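Local coordinates for protein neurotoxin (Clostridium botulinum, PDB 2QN0) that probably acts as the zinc-dependent light-chain protease of botulinum neurotoxin type C, cleaving SNARE proteins of the nerve terminal with dual substrate specificity, at residues N345-V348 with E349-E353; L106-R109 with L110-I114. All coordinates share one frame; numbering follows the deposited sequence.

Contact 1: residues N345-V348 with E349-E353; sequences NKFV and ELYNE
Phe347 and Tyr351, one helical turn apart, send their rings out side by side and in the same direction. The ring planes are inclined at 31° with centroids 5.8 Å apart, an oblique pairing that is neither a stack nor edge-to-face. The rings come closest where Phe347 CZ lies 3.9 Å from Tyr351 CD1, while CB of Tyr351 lies over one face of the phenylalanine, displaced toward its rim. Both side chains have CG anti to the backbone N (chi1 172° for Phe347 and -166° for Tyr351), and this shared torsion keeps the two rings running alongside each other. The backbone bond between the same two residues is short and nearly straight: Tyr351 N gives its hydrogen to Phe347 O at 2.8 Å, arriving nearly along the C=O axis.

The pair, an i to i+4 contact, belongs to the buried side of the amphipathic helix 344-357, which packs on helix 283-304 of the zinc protease fold. There Tyr297 meets the Phe347 ring edge-to-face, and Glu290 touches both aromatic side chains.

On the exposed side the contact turns polar. Glu349 stretches out through an extended chain, and a water bridges its carboxylate to the backbone one turn back, donating to Glu349 OE1 at 2.7 Å and to Lys346 O at 2.8 Å. That carbonyl oxygen also accepts the helical bond from Leu350 N at 3.0 Å, so two donors hold it. Lys346 carries the opposite charge, but its NZ remains 6.7 Å from Glu349 OE1, too far for a salt bridge, so any attraction is probably weak and long-range. Leu350, on a buried flank, rests its side chain against Arg331, which Glu349 also touches.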
ATOM      1  N   ASN A 345      22.514   8.959  13.706  1.00 28.36           N
ATOM      2  CA  ASN A 345      22.907   7.640  13.222  1.00 29.69           C
ATOM      3  C   ASN A 345      21.695   6.722  13.083  1.00 29.21           C
ATOM      4  O   ASN A 345      21.516   6.070  12.055  1.00 28.70           O
ATOM      5  CB  ASN A 345      23.931   7.011  14.169  1.00 31.82           C
ATOM      6  CG  ASN A 345      25.353   7.430  13.844  1.00 34.65           C
ATOM      7  OD1 ASN A 345      25.599   8.568  13.446  1.00 36.55           O
ATOM      8  ND2 ASN A 345      26.297   6.513  14.019  1.00 37.29           N
ATOM      9  N   LYS A 346      20.867   6.675  14.120  1.00 28.38           N
ATOM     10  CA  LYS A 346      19.673   5.841  14.091  1.00 27.54           C
ATOM     11  C   LYS A 346      18.698   6.318  13.021  1.00 26.10           C
ATOM     12  O   LYS A 346      18.048   5.506  12.357  1.00 25.28           O
ATOM     13  CB  LYS A 346      18.992   5.840  15.462  1.00 29.17           C
ATOM     14  CG  LYS A 346      19.664   4.924  16.472  1.00 34.26           C
ATOM     15  CD  LYS A 346      18.962   4.977  17.818  1.00 38.29           C
ATOM     16  CE  LYS A 346      19.415   3.837  18.713  1.00 41.87           C
ATOM     17  NZ  LYS A 346      20.892   3.820  18.896  1.00 44.00           N
ATOM     18  N   PHE A 347      18.597   7.632  12.848  1.00 23.62           N
ATOM     19  CA  PHE A 347      17.695   8.179  11.841  1.00 22.86           C
ATOM     20  C   PHE A 347      18.141   7.792  10.435  1.00 24.16           C
ATOM     21  O   PHE A 347      17.341   7.331   9.620  1.00 22.67           O
ATOM     22  CB  PHE A 347      17.637   9.703  11.920  1.00 21.35           C
ATOM     23  CG  PHE A 347      16.870  10.324  10.792  1.00 21.80           C
ATOM     24  CD1 PHE A 347      15.479  10.369  10.819  1.00 20.56           C
ATOM     25  CD2 PHE A 347      17.533  10.814   9.672  1.00 20.45           C
ATOM     26  CE1 PHE A 347      14.760  10.890   9.749  1.00 20.08           C
ATOM     27  CE2 PHE A 347      16.826  11.335   8.595  1.00 20.83           C
ATOM     28  CZ  PHE A 347      15.436  11.374   8.631  1.00 20.38           C
ATOM     29  N   VAL A 348      19.420   8.002  10.146  1.00 23.18           N
ATOM     30  CA  VAL A 348      19.952   7.679   8.831  1.00 23.14           C
ATOM     31  C   VAL A 348      19.709   6.218   8.472  1.00 23.06           C
ATOM     32  O   VAL A 348      19.348   5.902   7.337  1.00 23.00           O
ATOM     33  CB  VAL A 348      21.468   7.979   8.760  1.00 26.14           C
ATOM     34  CG1 VAL A 348      22.063   7.399   7.486  1.00 28.08           C
ATOM     35  CG2 VAL A 348      21.687   9.481   8.799  1.00 25.63           C
ATOM     36  N   GLU A 349      19.907   5.334   9.443  1.00 22.18           N
ATOM     37  CA  GLU A 349      19.709   3.907   9.227  1.00 23.49           C
ATOM     38  C   GLU A 349      18.243   3.612   8.915  1.00 22.40           C
ATOM     39  O   GLU A 349      17.935   2.856   7.992  1.00 20.24           O
ATOM     40  CB  GLU A 349      20.152   3.123  10.466  1.00 26.62           C
ATOM     41  CG  GLU A 349      19.869   1.631  10.394  1.00 31.95           C
ATOM     42  CD  GLU A 349      20.320   0.892  11.641  1.00 35.50           C
ATOM     43  OE1 GLU A 349      19.970   1.335  12.755  1.00 37.59           O
ATOM     44  OE2 GLU A 349      21.017  -0.135  11.505  1.00 38.92           O
ATOM     45  N   LEU A 350      17.344   4.215   9.685  1.00 21.20           N
ATOM     46  CA  LEU A 350      15.911   4.024   9.479  1.00 19.68           C
ATOM     47  C   LEU A 350      15.483   4.561   8.117  1.00 20.22           C
ATOM     48  O   LEU A 350      14.788   3.880   7.354  1.00 17.84           O
ATOM     49  CB  LEU A 350      15.121   4.736  10.580  1.00 19.53           C
ATOM     50  CG  LEU A 350      13.595   4.739  10.428  1.00 18.64           C
ATOM     51  CD1 LEU A 350      13.082   3.300  10.408  1.00 20.08           C
ATOM     52  CD2 LEU A 350      12.967   5.513  11.583  1.00 19.22           C
ATOM     53  N   TYR A 351      15.901   5.785   7.808  1.00 17.44           N
ATOM     54  CA  TYR A 351      15.536   6.391   6.537  1.00 19.27           C
ATOM     55  C   TYR A 351      16.005   5.528   5.372  1.00 17.86           C
ATOM     56  O   TYR A 351      15.285   5.364   4.389  1.00 17.87           O
ATOM     57  CB  TYR A 351      16.140   7.793   6.411  1.00 17.63           C
ATOM     58  CG  TYR A 351      15.544   8.605   5.284  1.00 17.13           C
ATOM     59  CD1 TYR A 351      14.365   9.327   5.465  1.00 15.53           C
ATOM     60  CD2 TYR A 351      16.149   8.639   4.026  1.00 16.18           C
ATOM     61  CE1 TYR A 351      13.802  10.066   4.425  1.00 16.97           C
ATOM     62  CE2 TYR A 351      15.594   9.373   2.979  1.00 16.34           C
ATOM     63  CZ  TYR A 351      14.424  10.082   3.183  1.00 16.91           C
ATOM     64  OH  TYR A 351      13.871  10.805   2.151  1.00 19.34           O
ATOM     65  N   ASN A 352      17.213   4.977   5.479  1.00 18.87           N
ATOM     66  CA  ASN A 352      17.749   4.136   4.416  1.00 20.46           C
ATOM     67  C   ASN A 352      16.912   2.872   4.256  1.00 21.33           C
ATOM     68  O   ASN A 352      16.631   2.443   3.139  1.00 20.71           O
ATOM     69  CB  ASN A 352      19.201   3.756   4.702  1.00 22.25           C
ATOM     70  CG  ASN A 352      19.805   2.928   3.588  1.00 24.50           C
ATOM     71  OD1 ASN A 352      20.023   1.727   3.738  1.00 26.19           O
ATOM     72  ND2 ASN A 352      20.062   3.565   2.453  1.00 24.25           N
ATOM     73  N   GLU A 353      16.519   2.275   5.377  1.00 19.84           N
ATOM     74  CA  GLU A 353      15.690   1.073   5.337  1.00 20.54           C
ATOM     75  C   GLU A 353      14.386   1.343   4.598  1.00 18.60           C
ATOM     76  O   GLU A 353      14.006   0.612   3.683  1.00 18.45           O
ATOM     77  CB  GLU A 353      15.344   0.614   6.754  1.00 22.63           C
ATOM     78  CG  GLU A 353      16.413  -0.197   7.452  1.00 28.17           C
ATOM     79  CD  GLU A 353      16.046  -0.490   8.891  1.00 30.97           C
ATOM     80  OE1 GLU A 353      14.843  -0.709   9.162  1.00 30.40           O
ATOM     81  OE2 GLU A 353      16.955  -0.509   9.747  1.00 33.07           O
TER
HETATM   82  O   HOH W   1      17.864   2.875  13.247  1.00 29.16           O

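Contact 2: residues L106-R109 with L110-I114; sequences LIYR and LSTDI
Ile107 O is gripped twice by Ser111, whose OG donates at 2.7 Å and whose backbone N donates at 2.9 Å, the two reaching the carbonyl from opposite faces of its plane. The hydroxyl can fold back this far because OG sits between the backbone N and the carbonyl carbon (chi1 69°), the crowded position. Thr112 also turns its hydroxyl back to the helix, by a different torsion: OG1 lies beside its own backbone N and donates to Tyr108 O at 2.8 Å, tilted 24° from the carbonyl plane. The same OG1 lies over one face of the Tyr108 ring, nearest the rim at CE1, 3.5 Å away, while the methyl CG2 approaches the phenol end of the ring as the two side chains cross.

These hydroxyl bonds reinforce the last turn of helix 101-112, where the chain is about to leave the helix. Asp113, the first residue beyond helical geometry, still donates from N to Arg109 O at 3.0 Å, whereas the bond from Thr112 N to that oxygen is weak. The Asp113 carboxylate is hydrogen-bonded through OD2 to Tyr239 OH, and the guanidinium of Arg109 is paired with Glu105.

On the buried flank, Leu106 and Leu110 point the same way, their CD1 atoms 4.1 Å apart. Both touch Met235 on helix 223-238, which carries the zinc ligands His229 and His233; Leu110 also meets Ile43 of strand 43-46.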
ATOM      1  N   LEU A 106       7.972  -6.124   7.133  1.00 14.88           N
ATOM      2  CA  LEU A 106       7.134  -5.109   6.497  1.00 14.42           C
ATOM      3  C   LEU A 106       5.741  -5.137   7.128  1.00 14.34           C
ATOM      4  O   LEU A 106       5.198  -4.101   7.522  1.00 14.75           O
ATOM      5  CB  LEU A 106       7.029  -5.385   4.993  1.00 12.07           C
ATOM      6  CG  LEU A 106       6.092  -4.501   4.165  1.00 14.03           C
ATOM      7  CD1 LEU A 106       6.574  -3.048   4.202  1.00 15.11           C
ATOM      8  CD2 LEU A 106       6.055  -5.015   2.734  1.00 13.46           C
ATOM      9  N   ILE A 107       5.168  -6.331   7.231  1.00 13.49           N
ATOM     10  CA  ILE A 107       3.840  -6.481   7.820  1.00 13.60           C
ATOM     11  C   ILE A 107       3.847  -6.095   9.298  1.00 13.90           C
ATOM     12  O   ILE A 107       2.928  -5.433   9.787  1.00 14.57           O
ATOM     13  CB  ILE A 107       3.334  -7.935   7.665  1.00 15.32           C
ATOM     14  CG1 ILE A 107       3.162  -8.257   6.178  1.00 15.34           C
ATOM     15  CG2 ILE A 107       2.006  -8.114   8.399  1.00 17.39           C
ATOM     16  CD1 ILE A 107       2.870  -9.725   5.878  1.00 15.66           C
ATOM     17  N   TYR A 108       4.889  -6.505  10.012  1.00 14.82           N
ATOM     18  CA  TYR A 108       4.997  -6.190  11.430  1.00 15.53           C
ATOM     19  C   TYR A 108       4.973  -4.679  11.649  1.00 15.31           C
ATOM     20  O   TYR A 108       4.215  -4.168  12.474  1.00 14.82           O
ATOM     21  CB  TYR A 108       6.295  -6.761  12.003  1.00 18.35           C
ATOM     22  CG  TYR A 108       6.546  -6.346  13.434  1.00 23.48           C
ATOM     23  CD1 TYR A 108       5.842  -6.931  14.486  1.00 26.16           C
ATOM     24  CD2 TYR A 108       7.448  -5.324  13.733  1.00 27.89           C
ATOM     25  CE1 TYR A 108       6.030  -6.506  15.804  1.00 28.16           C
ATOM     26  CE2 TYR A 108       7.641  -4.893  15.043  1.00 30.70           C
ATOM     27  CZ  TYR A 108       6.929  -5.488  16.071  1.00 30.99           C
ATOM     28  OH  TYR A 108       7.110  -5.054  17.365  1.00 34.80           O
ATOM     29  N   ARG A 109       5.807  -3.959  10.909  1.00 14.60           N
ATOM     30  CA  ARG A 109       5.864  -2.511  11.068  1.00 14.60           C
ATOM     31  C   ARG A 109       4.548  -1.826  10.730  1.00 15.04           C
ATOM     32  O   ARG A 109       4.049  -1.011  11.504  1.00 13.38           O
ATOM     33  CB  ARG A 109       6.999  -1.933  10.218  1.00 16.00           C
ATOM     34  CG  ARG A 109       8.362  -2.473  10.624  1.00 18.60           C
ATOM     35  CD  ARG A 109       9.499  -1.742   9.939  1.00 25.93           C
ATOM     36  NE  ARG A 109      10.773  -2.406  10.201  1.00 28.96           N
ATOM     37  CZ  ARG A 109      11.964  -1.899   9.905  1.00 29.74           C
ATOM     38  NH1 ARG A 109      12.059  -0.706   9.335  1.00 30.97           N
ATOM     39  NH2 ARG A 109      13.062  -2.596  10.169  1.00 31.54           N
ATOM     40  N   LEU A 110       3.978  -2.154   9.577  1.00 14.13           N
ATOM     41  CA  LEU A 110       2.716  -1.543   9.173  1.00 14.75           C
ATOM     42  C   LEU A 110       1.546  -1.870  10.102  1.00 14.08           C
ATOM     43  O   LEU A 110       0.626  -1.067  10.252  1.00 14.78           O
ATOM     44  CB  LEU A 110       2.355  -1.969   7.749  1.00 12.83           C
ATOM     45  CG  LEU A 110       3.192  -1.342   6.630  1.00 13.24           C
ATOM     46  CD1 LEU A 110       2.788  -1.946   5.290  1.00 12.70           C
ATOM     47  CD2 LEU A 110       2.977   0.167   6.619  1.00 13.33           C
ATOM     48  N   SER A 111       1.581  -3.041  10.726  1.00 14.97           N
ATOM     49  CA  SER A 111       0.488  -3.452  11.599  1.00 14.81           C
ATOM     50  C   SER A 111       0.710  -3.131  13.066  1.00 16.28           C
ATOM     51  O   SER A 111      -0.197  -3.314  13.875  1.00 15.55           O
ATOM     52  CB  SER A 111       0.238  -4.958  11.454  1.00 14.76           C
ATOM     53  OG  SER A 111       1.313  -5.708  11.991  1.00 15.39           O
ATOM     54  N   THR A 112       1.900  -2.641  13.407  1.00 15.58           N
ATOM     55  CA  THR A 112       2.221  -2.324  14.797  1.00 15.74           C
ATOM     56  C   THR A 112       2.470  -0.843  15.071  1.00 16.32           C
ATOM     57  O   THR A 112       1.894  -0.280  16.001  1.00 15.98           O
ATOM     58  CB  THR A 112       3.456  -3.119  15.263  1.00 17.48           C
ATOM     59  OG1 THR A 112       3.219  -4.519  15.066  1.00 22.50           O
ATOM     60  CG2 THR A 112       3.731  -2.859  16.736  1.00 21.06           C
ATOM     61  N   ASP A 113       3.338  -0.208  14.286  1.00 14.92           N
ATOM     62  CA  ASP A 113       3.609   1.211  14.504  1.00 16.12           C
ATOM     63  C   ASP A 113       2.429   2.042  14.034  1.00 16.79           C
ATOM     64  O   ASP A 113       1.735   1.670  13.091  1.00 18.46           O
ATOM     65  CB  ASP A 113       4.894   1.644  13.790  1.00 16.37           C
ATOM     66  CG  ASP A 113       6.143   1.152  14.501  1.00 20.69           C
ATOM     67  OD1 ASP A 113       6.099   1.023  15.742  1.00 22.70           O
ATOM     68  OD2 ASP A 113       7.168   0.908  13.836  1.00 22.90           O
ATOM     69  N   ILE A 114       2.201   3.171  14.695  1.00 16.72           N
ATOM     70  CA  ILE A 114       1.070   4.020  14.355  1.00 16.02           C
ATOM     71  C   ILE A 114       1.447   5.445  13.965  1.00 16.54           C
ATOM     72  O   ILE A 114       2.546   5.917  14.256  1.00 17.57           O
ATOM     73  CB  ILE A 114       0.096   4.128  15.548  1.00 17.53           C
ATOM     74  CG1 ILE A 114       0.778   4.867  16.703  1.00 16.87           C
ATOM     75  CG2 ILE A 114      -0.321   2.735  16.015  1.00 16.75           C
ATOM     76  CD1 ILE A 114      -0.183   5.362  17.775  1.00 21.24           C
TER

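In the fold
Both contacts lie within single helices and join i to i+4 neighbours, but at different depths. Contact 2, its centre about 12 Å from that of the chain, packs Leu106 and Leu110 on the zinc-binding helix, with Leu110 also reaching the sheet; contact 1, its centre about 21 Å from that of the chain, sets aromatic rings against helix 283-304 and turns charged residues to solvent. In the N-terminal half of its helix, contact 1 relies on regular backbone bonds and a bridging water, whereas contact 2, at a C-terminal end, adds serine and threonine hydroxyls. A salt bridge joins the two, Arg109 NH2 to Glu353 OE1 at 2.8 Å, and Arg331 binds the other carboxylate oxygen of Glu353.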